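Protein (o6-methylguanine-dna methyltransferase) (Thermococcus kodakarensis, PDB 1MGT) repairs O6-methylguanine and O4-methylthymine in DNA by transferring the methyl group irreversibly to one of its own cysteines, a suicide reaction. Local coordinates at residues A[21-29]-A[80-88]. Residues are numbered along the deposited sequence; the frame is centred on the assembly and turned at random.
Sequences SGRVQGIAF and FLRELSFEG
A single beta bridge between V24 and L84 ties the start of strand 24-30, an outermost strand of the three-stranded antiparallel sheet, to the loop leading to helix 91-103. Two nearly straight bonds define it: V24 N to E83 O (2.8 Å) and S85 N to V24 O (2.9 Å). The second donor lies in the carbonyl plane on a lone pair; S85 OG also donates to V24 O (2.9 Å), but from above that plane. S85 OG sits between its backbone N and carbonyl carbon (chi1 74°), from where it also accepts from E87 N, an ST turn. Just beyond, at the classic bulge where Q25 and G26 both face I19, Q25 NE2 donates to E87 OE1 (2.9 Å) from the syn side but well out of the carboxylate plane, while OE1 lies close to the amide plane; NE2 also reaches S53 O. Shortening Q25 to an alanine is likely to leave E87 OE1 and S53 O without their shared donor, and the E87 carboxylate freer to turn. On the buried side, V24 CB lies 4.1 Å from L84 CD2, the side chains side by side, while F80 CE2 approaches V24 CG2 obliquely. R23, bent at chi3 (-55°), lays its guanidinium over S85, whose CA sits 3.6 Å above the plane centre.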
loop_
_atom_site.group_PDB
_atom_site.type_symbol
_atom_site.label_atom_id
_atom_site.label_comp_id
_atom_site.label_asym_id
_atom_site.label_seq_id
_atom_site.Cartn_x
_atom_site.Cartn_y
_atom_site.Cartn_z
ATOM N N SER A 21 5.110 15.223 0.101
ATOM C CA SER A 21 5.738 16.498 -0.291
ATOM C C SER A 21 4.807 17.079 -1.352
ATOM O O SER A 21 5.083 16.843 -2.543
ATOM C CB SER A 21 7.096 16.205 -0.922
ATOM O OG SER A 21 7.733 17.416 -1.296
ATOM N N GLY A 22 3.696 17.659 -0.978
ATOM C CA GLY A 22 2.833 18.173 -2.105
ATOM C C GLY A 22 1.750 17.129 -2.403
ATOM O O GLY A 22 0.561 17.462 -2.467
ATOM N N ARG A 23 2.157 15.901 -2.640
ATOM C CA ARG A 23 1.302 14.745 -2.904
ATOM C C ARG A 23 1.972 13.578 -2.148
ATOM O O ARG A 23 3.109 13.734 -1.676
ATOM C CB ARG A 23 1.128 14.451 -4.376
ATOM C CG ARG A 23 -0.015 15.204 -5.060
ATOM C CD ARG A 23 -0.189 14.685 -6.503
ATOM N NE ARG A 23 1.091 14.805 -7.196
ATOM C CZ ARG A 23 1.377 14.498 -8.451
ATOM N NH1 ARG A 23 0.460 14.003 -9.270
ATOM N NH2 ARG A 23 2.618 14.689 -8.909
ATOM N N VAL A 24 1.303 12.446 -2.031
ATOM C CA VAL A 24 1.872 11.301 -1.324
ATOM C C VAL A 24 3.006 10.629 -2.052
ATOM O O VAL A 24 2.981 10.290 -3.227
ATOM C CB VAL A 24 0.748 10.291 -0.992
ATOM C CG1 VAL A 24 1.332 9.029 -0.366
ATOM C CG2 VAL A 24 -0.318 10.925 -0.111
ATOM N N GLN A 25 4.110 10.372 -1.326
ATOM C CA GLN A 25 5.283 9.725 -1.834
ATOM C C GLN A 25 5.380 8.281 -1.321
ATOM O O GLN A 25 6.027 7.437 -1.935
ATOM C CB GLN A 25 6.554 10.476 -1.341
ATOM C CG GLN A 25 6.683 11.861 -2.004
ATOM C CD GLN A 25 7.901 12.607 -1.470
ATOM O OE1 GLN A 25 7.974 12.805 -0.265
ATOM N NE2 GLN A 25 8.840 13.000 -2.332
ATOM N N GLY A 26 4.801 8.041 -0.135
ATOM C CA GLY A 26 4.915 6.651 0.378
ATOM C C GLY A 26 4.024 6.468 1.584
ATOM O O GLY A 26 3.702 7.418 2.319
ATOM N N ILE A 27 3.597 5.217 1.790
ATOM C CA ILE A 27 2.740 4.888 2.924
ATOM C C ILE A 27 3.251 3.602 3.554
ATOM O O ILE A 27 3.731 2.730 2.827
ATOM C CB ILE A 27 1.292 4.549 2.447
ATOM C CG1 ILE A 27 0.662 5.756 1.770
ATOM C CG2 ILE A 27 0.440 4.049 3.611
ATOM C CD1 ILE A 27 -0.584 5.458 0.944
ATOM N N ALA A 28 3.177 3.517 4.891
ATOM C CA ALA A 28 3.571 2.296 5.570
ATOM C C ALA A 28 2.571 2.101 6.730
ATOM O O ALA A 28 1.938 3.034 7.179
ATOM C CB ALA A 28 4.981 2.283 6.129
ATOM N N PHE A 29 2.461 0.855 7.209
ATOM C CA PHE A 29 1.554 0.630 8.336
ATOM C C PHE A 29 2.095 -0.561 9.133
ATOM O O PHE A 29 2.865 -1.358 8.615
ATOM C CB PHE A 29 0.114 0.434 7.975
ATOM C CG PHE A 29 -0.249 -0.911 7.412
ATOM C CD1 PHE A 29 -0.903 -1.840 8.203
ATOM C CD2 PHE A 29 0.071 -1.227 6.103
ATOM C CE1 PHE A 29 -1.265 -3.085 7.688
ATOM C CE2 PHE A 29 -0.290 -2.472 5.590
ATOM C CZ PHE A 29 -0.946 -3.383 6.388
ATOM N N PHE A 80 -8.516 7.643 -4.087
ATOM C CA PHE A 80 -7.256 8.115 -3.506
ATOM C C PHE A 80 -6.170 8.248 -4.562
ATOM O O PHE A 80 -5.134 8.868 -4.292
ATOM C CB PHE A 80 -6.780 7.153 -2.416
ATOM C CG PHE A 80 -5.802 7.739 -1.418
ATOM C CD1 PHE A 80 -6.254 8.271 -0.227
ATOM C CD2 PHE A 80 -4.448 7.748 -1.665
ATOM C CE1 PHE A 80 -5.365 8.806 0.692
ATOM C CE2 PHE A 80 -3.541 8.270 -0.756
ATOM C CZ PHE A 80 -4.012 8.808 0.429
ATOM N N LEU A 81 -6.374 7.719 -5.777
ATOM C CA LEU A 81 -5.355 7.800 -6.818
ATOM C C LEU A 81 -4.843 9.217 -7.074
ATOM O O LEU A 81 -3.645 9.388 -7.276
ATOM C CB LEU A 81 -5.886 7.243 -8.138
ATOM C CG LEU A 81 -5.453 5.939 -8.737
ATOM C CD1 LEU A 81 -4.722 4.967 -7.855
ATOM C CD2 LEU A 81 -6.662 5.235 -9.418
ATOM N N ARG A 82 -5.691 10.230 -7.070
ATOM C CA ARG A 82 -5.270 11.602 -7.321
ATOM C C ARG A 82 -4.330 12.185 -6.270
ATOM O O ARG A 82 -3.673 13.195 -6.546
ATOM C CB ARG A 82 -6.544 12.483 -7.382
ATOM C CG ARG A 82 -7.514 12.092 -6.292
ATOM C CD ARG A 82 -7.568 13.046 -5.123
ATOM N NE ARG A 82 -8.699 13.966 -5.209
ATOM C CZ ARG A 82 -8.968 14.820 -6.178
ATOM N NH1 ARG A 82 -10.060 15.599 -6.104
ATOM N NH2 ARG A 82 -8.190 14.943 -7.243
ATOM N N GLU A 83 -4.263 11.590 -5.089
ATOM C CA GLU A 83 -3.376 12.080 -4.042
ATOM C C GLU A 83 -1.955 11.524 -4.182
ATOM O O GLU A 83 -1.050 12.014 -3.498
ATOM C CB GLU A 83 -3.881 11.636 -2.669
ATOM C CG GLU A 83 -5.342 11.869 -2.380
ATOM C CD GLU A 83 -5.645 13.300 -1.982
ATOM O OE1 GLU A 83 -4.712 14.131 -1.981
ATOM O OE2 GLU A 83 -6.823 13.575 -1.678
ATOM N N LEU A 84 -1.755 10.521 -5.020
ATOM C CA LEU A 84 -0.457 9.886 -5.197
ATOM C C LEU A 84 0.473 10.592 -6.142
ATOM O O LEU A 84 0.078 10.942 -7.257
ATOM C CB LEU A 84 -0.659 8.426 -5.689
ATOM C CG LEU A 84 -1.581 7.594 -4.785
ATOM C CD1 LEU A 84 -1.765 6.186 -5.360
ATOM C CD2 LEU A 84 -1.033 7.508 -3.364
ATOM N N SER A 85 1.748 10.764 -5.761
ATOM C CA SER A 85 2.656 11.444 -6.678
ATOM C C SER A 85 3.234 10.556 -7.753
ATOM O O SER A 85 3.669 11.067 -8.802
ATOM C CB SER A 85 3.845 12.044 -5.887
ATOM O OG SER A 85 4.676 10.948 -5.518
ATOM N N PHE A 86 3.322 9.243 -7.555
ATOM C CA PHE A 86 3.932 8.310 -8.465
ATOM C C PHE A 86 5.418 8.593 -8.646
ATOM O O PHE A 86 6.017 8.168 -9.633
ATOM C CB PHE A 86 3.239 8.147 -9.833
ATOM C CG PHE A 86 1.957 7.356 -9.615
ATOM C CD1 PHE A 86 0.749 7.995 -9.538
ATOM C CD2 PHE A 86 2.043 5.974 -9.465
ATOM C CE1 PHE A 86 -0.430 7.296 -9.320
ATOM C CE2 PHE A 86 0.862 5.281 -9.241
ATOM C CZ PHE A 86 -0.343 5.921 -9.171
ATOM N N GLU A 87 6.038 9.305 -7.694
ATOM C CA GLU A 87 7.474 9.559 -7.791
ATOM C C GLU A 87 8.183 8.243 -7.454
ATOM O O GLU A 87 7.751 7.568 -6.513
ATOM C CB GLU A 87 7.908 10.628 -6.761
ATOM C CG GLU A 87 7.457 12.031 -7.123
ATOM C CD GLU A 87 7.792 13.075 -6.065
ATOM O OE1 GLU A 87 8.642 12.864 -5.195
ATOM O OE2 GLU A 87 7.190 14.163 -6.062
ATOM N N GLY A 88 9.188 7.869 -8.223
ATOM C CA GLY A 88 9.953 6.653 -8.042
ATOM C C GLY A 88 9.156 5.392 -8.472
ATOM O O GLY A 88 9.492 4.310 -8.006
HETATM O O HOH W 1 5.929 7.988 -4.614
#